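Local coordinates for protein mitogen (Streptococcus dysgalactiae, PDB 2J4X) that is a bacterial superantigen and mitogen that binds a zinc ion and is thought to act as a toxin, at residues W168-K173 with E192-S197; Y126-Q131 with S200-Y205. All coordinates share one frame; numbering follows the deposited sequence.

Contact 1 (W168-K173 with E192-S197); sequences WGIHYK and ETIDMS. With ZN (zinc ion), chain B.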
loop_
_atom_site.group_PDB
_atom_site.type_symbol
_atom_site.label_atom_id
_atom_site.label_comp_id
_atom_site.label_asym_id
_atom_site.label_seq_id
_atom_site.Cartn_x
_atom_site.Cartn_y
_atom_site.Cartn_z
ATOM N N TRP A 168 10.526 -1.724 7.145
ATOM C CA TRP A 168 10.659 -2.877 6.290
ATOM C C TRP A 168 11.273 -2.411 4.999
ATOM O O TRP A 168 11.475 -1.219 4.796
ATOM C CB TRP A 168 9.303 -3.538 6.022
ATOM C CG TRP A 168 8.401 -2.726 5.170
ATOM C CD1 TRP A 168 7.650 -1.642 5.553
ATOM C CD2 TRP A 168 8.143 -2.921 3.777
ATOM N NE1 TRP A 168 6.935 -1.155 4.478
ATOM C CE2 TRP A 168 7.220 -1.918 3.375
ATOM C CE3 TRP A 168 8.605 -3.845 2.823
ATOM C CZ2 TRP A 168 6.746 -1.818 2.058
ATOM C CZ3 TRP A 168 8.135 -3.743 1.520
ATOM C CH2 TRP A 168 7.209 -2.733 1.148
ATOM N N GLY A 169 11.577 -3.361 4.128
ATOM C CA GLY A 169 12.156 -3.024 2.844
ATOM C C GLY A 169 11.874 -4.013 1.728
ATOM O O GLY A 169 11.597 -5.184 1.953
ATOM N N ILE A 170 11.928 -3.499 0.506
ATOM C CA ILE A 170 11.750 -4.294 -0.695
ATOM C C ILE A 170 13.197 -4.600 -1.050
ATOM O O ILE A 170 13.977 -3.678 -1.329
ATOM C CB ILE A 170 11.122 -3.452 -1.828
ATOM C CG1 ILE A 170 9.701 -3.057 -1.433
ATOM C CG2 ILE A 170 11.158 -4.228 -3.154
ATOM C CD1 ILE A 170 9.075 -2.006 -2.317
ATOM N N HIS A 171 13.576 -5.872 -0.996
ATOM C CA HIS A 171 14.945 -6.238 -1.321
ATOM C C HIS A 171 14.999 -6.717 -2.747
ATOM O O HIS A 171 14.539 -7.817 -3.074
ATOM C CB HIS A 171 15.483 -7.310 -0.383
ATOM C CG HIS A 171 16.982 -7.294 -0.252
ATOM N ND1 HIS A 171 17.631 -7.552 0.940
ATOM C CD2 HIS A 171 17.954 -7.030 -1.158
ATOM C CE1 HIS A 171 18.936 -7.444 0.762
ATOM N NE2 HIS A 171 19.159 -7.130 -0.503
ATOM N N TYR A 172 15.550 -5.833 -3.581
ATOM C CA TYR A 172 15.711 -6.032 -5.014
ATOM C C TYR A 172 16.736 -7.109 -5.340
ATOM O O TYR A 172 17.600 -7.425 -4.514
ATOM C CB TYR A 172 16.083 -4.696 -5.681
ATOM C CG TYR A 172 14.931 -3.706 -5.691
ATOM C CD1 TYR A 172 14.893 -2.633 -4.797
ATOM C CD2 TYR A 172 13.837 -3.889 -6.549
ATOM C CE1 TYR A 172 13.788 -1.765 -4.748
ATOM C CE2 TYR A 172 12.727 -3.028 -6.509
ATOM C CZ TYR A 172 12.709 -1.973 -5.603
ATOM O OH TYR A 172 11.610 -1.148 -5.528
ATOM N N LYS A 173 16.612 -7.685 -6.535
ATOM C CA LYS A 173 17.512 -8.724 -6.980
ATOM C C LYS A 173 18.914 -8.159 -7.208
ATOM O O LYS A 173 19.910 -8.882 -7.113
ATOM C CB LYS A 173 16.963 -9.347 -8.249
ATOM C CG LYS A 173 15.737 -10.194 -8.013
ATOM C CD LYS A 173 15.150 -10.658 -9.332
ATOM C CE LYS A 173 13.953 -11.547 -9.122
ATOM N NZ LYS A 173 13.359 -12.013 -10.409
ATOM N N GLU A 192 3.666 5.798 -6.871
ATOM C CA GLU A 192 4.940 5.128 -7.094
ATOM C C GLU A 192 4.574 3.680 -7.402
ATOM O O GLU A 192 3.695 3.126 -6.747
ATOM C CB GLU A 192 5.788 5.199 -5.823
ATOM C CG GLU A 192 7.283 5.120 -6.071
ATOM C CD GLU A 192 8.114 4.862 -4.808
ATOM O OE1 GLU A 192 7.704 5.323 -3.704
ATOM O OE2 GLU A 192 9.192 4.211 -4.931
ATOM N N THR A 193 5.202 3.087 -8.417
ATOM C CA THR A 193 4.962 1.680 -8.797
ATOM C C THR A 193 6.254 0.832 -8.691
ATOM O O THR A 193 7.356 1.317 -8.945
ATOM C CB THR A 193 4.413 1.554 -10.240
ATOM O OG1 THR A 193 5.263 2.283 -11.130
ATOM C CG2 THR A 193 3.006 2.113 -10.341
ATOM N N ILE A 194 6.116 -0.431 -8.309
ATOM C CA ILE A 194 7.266 -1.307 -8.152
ATOM C C ILE A 194 7.259 -2.324 -9.278
ATOM O O ILE A 194 6.213 -2.832 -9.640
ATOM C CB ILE A 194 7.195 -2.057 -6.779
ATOM C CG1 ILE A 194 7.050 -1.044 -5.642
ATOM C CG2 ILE A 194 8.460 -2.910 -6.545
ATOM C CD1 ILE A 194 8.259 -0.143 -5.435
ATOM N N ASP A 195 8.423 -2.610 -9.848
ATOM C CA ASP A 195 8.523 -3.607 -10.920
ATOM C C ASP A 195 8.724 -4.898 -10.157
ATOM O O ASP A 195 9.814 -5.143 -9.633
ATOM C CB ASP A 195 9.754 -3.358 -11.796
ATOM C CG ASP A 195 9.803 -4.266 -13.028
ATOM O OD1 ASP A 195 9.309 -5.423 -12.965
ATOM O OD2 ASP A 195 10.356 -3.812 -14.062
ATOM N N MET A 196 7.698 -5.735 -10.101
ATOM C CA MET A 196 7.819 -6.947 -9.316
ATOM C C MET A 196 8.894 -7.929 -9.773
ATOM O O MET A 196 9.416 -8.701 -8.955
ATOM C CB MET A 196 6.450 -7.633 -9.198
ATOM C CG MET A 196 5.388 -6.810 -8.445
ATOM S SD MET A 196 5.953 -6.174 -6.834
ATOM C CE MET A 196 6.199 -7.661 -5.930
ATOM N N SER A 197 9.247 -7.882 -11.060
ATOM C CA SER A 197 10.265 -8.792 -11.603
ATOM C C SER A 197 11.664 -8.513 -11.059
ATOM O O SER A 197 12.514 -9.402 -11.072
ATOM C CB SER A 197 10.287 -8.765 -13.147
ATOM O OG SER A 197 10.690 -7.505 -13.664
HETATM ZN ZN ZN B . 17.012 -9.234 2.245
#
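A small hydrophobic contact with one polar bond at its margin joins Ile-170 and Tyr-172 at the end of strand 166-172, and Lys-173 just past it, to Ile-194 and Ser-197 of the short strand 193-195 and the 3-10 segment that follows it, all within the beta-grasp domain. Ile-170 and Ile-194 meet tip to tip, their CD1 methyls 3.7 Å apart. The two branched aliphatic side chains suit this buried spot, for neither brings a polar atom needing a partner. Tyr-172 crosses Ile-194 at about a right angle, and its hydroxyl end does the touching: OH lies 3.5 Å from Ile-194 CD1. Its ring also receives Ile-170 CG2 over one face, toward the rim, so the flat ring packs on Ile-170 while its polar hydroxyl end passes Ile-194, which suits a residue that is only partly buried. At the exposed border Lys-173 takes over. Its chain is fully extended beyond CG (chi2 to chi4 all near 180°), and this length carries NZ to the backbone O of Ser-197 at 2.8 Å, a bond that approaches tilted from the carbonyl plane, while the aliphatic CE runs close by. The residue accepting that bond is itself held in an Asx turn: Asp-195 OD1 takes bonds from Ser-197 N, at 3.1 Å, and from Ser-197 OG, at 2.6 Å, both from the same face of the carboxylate. Between the two inward-packing residues, His-171 serves the other side of the strand and gives ND1 to the zinc ion at 2.2 Å. Around the contact, helix 137-150 supplies Phe-137 against Ile-170 and Ile-140 against Ile-194, Val-199 of strand 199-206 touches both isoleucines and Tyr-172, and Lys-178 of strand 177-181 lies against Ile-170 and Tyr-172.

Contact 2 (Y126-Q131 with S200-Y205); sequences YKITFQ and SHFDVY. With ZN (zinc ion), chain B.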
loop_
_atom_site.group_PDB
_atom_site.type_symbol
_atom_site.label_atom_id
_atom_site.label_comp_id
_atom_site.label_asym_id
_atom_site.label_seq_id
_atom_site.Cartn_x
_atom_site.Cartn_y
_atom_site.Cartn_z
ATOM N N TYR A 126 5.466 -16.025 5.946
ATOM C CA TYR A 126 4.629 -15.096 5.170
ATOM C C TYR A 126 5.083 -14.777 3.750
ATOM O O TYR A 126 6.242 -14.426 3.507
ATOM C CB TYR A 126 4.472 -13.773 5.909
ATOM C CG TYR A 126 3.585 -13.872 7.111
ATOM C CD1 TYR A 126 4.118 -13.862 8.394
ATOM C CD2 TYR A 126 2.206 -13.979 6.962
ATOM C CE1 TYR A 126 3.292 -13.954 9.512
ATOM C CE2 TYR A 126 1.371 -14.072 8.064
ATOM C CZ TYR A 126 1.918 -14.057 9.337
ATOM O OH TYR A 126 1.088 -14.139 10.428
ATOM N N LYS A 127 4.129 -14.891 2.826
ATOM C CA LYS A 127 4.321 -14.613 1.399
ATOM C C LYS A 127 3.164 -13.696 0.955
ATOM O O LYS A 127 2.060 -13.766 1.509
ATOM C CB LYS A 127 4.294 -15.925 0.593
ATOM N N ILE A 128 3.426 -12.800 0.002
ATOM C CA ILE A 128 2.376 -11.923 -0.534
ATOM C C ILE A 128 2.391 -12.238 -2.015
ATOM O O ILE A 128 3.444 -12.217 -2.658
ATOM C CB ILE A 128 2.669 -10.396 -0.365
ATOM C CG1 ILE A 128 2.827 -10.024 1.119
ATOM C CG2 ILE A 128 1.509 -9.582 -0.944
ATOM C CD1 ILE A 128 3.221 -8.541 1.346
ATOM N N THR A 129 1.223 -12.542 -2.551
ATOM C CA THR A 129 1.101 -12.873 -3.961
ATOM C C THR A 129 0.605 -11.708 -4.831
ATOM O O THR A 129 -0.341 -11.002 -4.461
ATOM C CB THR A 129 0.158 -14.103 -4.145
ATOM O OG1 THR A 129 0.768 -15.276 -3.576
ATOM C CG2 THR A 129 -0.121 -14.350 -5.618
ATOM N N PHE A 130 1.282 -11.515 -5.974
ATOM C CA PHE A 130 0.951 -10.482 -6.980
ATOM C C PHE A 130 0.786 -11.138 -8.364
ATOM O O PHE A 130 1.436 -12.137 -8.675
ATOM C CB PHE A 130 2.048 -9.419 -7.081
ATOM C CG PHE A 130 2.385 -8.776 -5.778
ATOM C CD1 PHE A 130 3.364 -9.317 -4.953
ATOM C CD2 PHE A 130 1.722 -7.632 -5.361
ATOM C CE1 PHE A 130 3.681 -8.723 -3.725
ATOM C CE2 PHE A 130 2.036 -7.037 -4.138
ATOM C CZ PHE A 130 3.016 -7.587 -3.326
ATOM N N GLN A 131 -0.082 -10.571 -9.188
ATOM C CA GLN A 131 -0.288 -11.129 -10.508
ATOM C C GLN A 131 -0.009 -10.169 -11.673
ATOM O O GLN A 131 -0.317 -10.497 -12.832
ATOM C CB GLN A 131 -1.697 -11.704 -10.620
ATOM C CG GLN A 131 -2.779 -10.716 -10.377
ATOM C CD GLN A 131 -4.119 -11.384 -10.242
ATOM O OE1 GLN A 131 -4.742 -11.775 -11.236
ATOM N NE2 GLN A 131 -4.574 -11.535 -9.000
ATOM N N SER A 200 13.300 -9.306 -5.078
ATOM C CA SER A 200 13.643 -10.632 -4.626
ATOM C C SER A 200 12.712 -10.998 -3.470
ATOM O O SER A 200 11.971 -11.980 -3.557
ATOM C CB SER A 200 15.090 -10.691 -4.173
ATOM O OG SER A 200 15.380 -11.997 -3.697
ATOM N N HIS A 201 12.724 -10.206 -2.401
ATOM C CA HIS A 201 11.866 -10.490 -1.251
ATOM C C HIS A 201 11.605 -9.243 -0.434
ATOM O O HIS A 201 12.102 -8.171 -0.772
ATOM C CB HIS A 201 12.519 -11.522 -0.339
ATOM C CG HIS A 201 13.899 -11.146 0.102
ATOM N ND1 HIS A 201 15.005 -11.283 -0.710
ATOM C CD2 HIS A 201 14.353 -10.628 1.267
ATOM C CE1 HIS A 201 16.081 -10.870 -0.065
ATOM N NE2 HIS A 201 15.714 -10.468 1.137
ATOM N N PHE A 202 10.817 -9.390 0.635
ATOM C CA PHE A 202 10.510 -8.273 1.533
ATOM C C PHE A 202 11.134 -8.573 2.892
ATOM O O PHE A 202 11.067 -9.711 3.355
ATOM C CB PHE A 202 8.994 -8.097 1.715
ATOM C CG PHE A 202 8.261 -7.766 0.447
ATOM C CD1 PHE A 202 6.987 -8.285 0.219
ATOM C CD2 PHE A 202 8.850 -6.960 -0.528
ATOM C CE1 PHE A 202 6.306 -8.012 -0.971
ATOM C CE2 PHE A 202 8.184 -6.679 -1.718
ATOM C CZ PHE A 202 6.906 -7.208 -1.940
ATOM N N ASP A 203 11.745 -7.560 3.514
ATOM C CA ASP A 203 12.368 -7.708 4.834
ATOM C C ASP A 203 11.700 -6.818 5.863
ATOM O O ASP A 203 11.568 -5.613 5.659
ATOM C CB ASP A 203 13.850 -7.355 4.787
ATOM C CG ASP A 203 14.686 -8.407 4.086
ATOM O OD1 ASP A 203 14.569 -9.615 4.426
ATOM O OD2 ASP A 203 15.469 -8.010 3.196
ATOM N N VAL A 204 11.289 -7.411 6.976
ATOM C CA VAL A 204 10.628 -6.662 8.036
ATOM C C VAL A 204 11.564 -6.589 9.241
ATOM O O VAL A 204 12.020 -7.618 9.714
ATOM C CB VAL A 204 9.324 -7.349 8.434
ATOM C CG1 VAL A 204 8.602 -6.526 9.467
ATOM C CG2 VAL A 204 8.462 -7.569 7.203
ATOM N N TYR A 205 11.865 -5.381 9.725
ATOM C CA TYR A 205 12.770 -5.199 10.871
ATOM C C TYR A 205 12.084 -4.668 12.100
ATOM O O TYR A 205 12.038 -3.456 12.311
ATOM C CB TYR A 205 13.916 -4.259 10.510
ATOM C CG TYR A 205 14.747 -4.808 9.394
ATOM C CD1 TYR A 205 14.483 -4.473 8.059
ATOM C CD2 TYR A 205 15.753 -5.728 9.659
ATOM C CE1 TYR A 205 15.208 -5.049 7.020
ATOM C CE2 TYR A 205 16.477 -6.311 8.635
ATOM C CZ TYR A 205 16.205 -5.970 7.325
ATOM O OH TYR A 205 16.951 -6.562 6.341
HETATM ZN ZN ZN B . 17.012 -9.234 2.245
#
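Phe-202 meets Ile-128 and Phe-130 through the CD1-CE1-CZ edge of its ring. From CB, which points toward strand 126-132, CG turns anti to the carbonyl carbon (chi1 -62°), and the ring is carried across toward the two residues. CD1 is the first atom to touch, 3.9 Å from Ile-128 CD1, the end of a side chain that crosses it at about a right angle. CE1 meets the same methyl and also Phe-130 CE1, again at 3.9 Å. The tip, CZ, lies 4.0 Å from Phe-130 CE1. The two phenyl groups come from opposite directions and meet edge to edge, each near the plane of the other, so this is not a stacked pair. Long apolar side chains suit the place, since strands 126-132 and 199-206 are not neighbours: in the mixed sheet of the beta-grasp domain strand 104-114 runs between them, and the contact spans it on the side where helix 137-150 packs, Ile-140 touching Phe-202. Strand alternation sends the residues flanking Phe-202 the other way, to zinc, bound by His-201 NE2 at 2.1 Å and Asp-203 OD2 at 2.2 Å. His-201 ND1 donates in its ring plane to Ser-200 OG (3.1 Å, 164° at the hydrogen), which, with the metal bond at NE2, should limit rotation of the imidazole. Ser-200 and His-201 form a classic beta bulge opposite His-171, the third zinc ligand from the protein.

Overall arrangement
Along the chain the order is 126-131, 168-173, 192-197 and 200-205, so both segments of contact 1 fall between those of contact 2. The centres of the two contacts are about 9 Å apart, and all four segments belong to the beta-grasp domain. Strands 166-172 and 199-206 are antiparallel neighbours in the five-stranded sheet, joined by probable hydrogen bonds such as His-171 N to His-201 O (2.7 Å). Met-196 CE packs on Phe-130, linking the contacts on the helix side as well. One sheet face thus builds the core beneath helix 137-150, while the other gathers one zinc ligand from contact 1 and two from contact 2, so the metal site is built from two adjacent strands of the sheet.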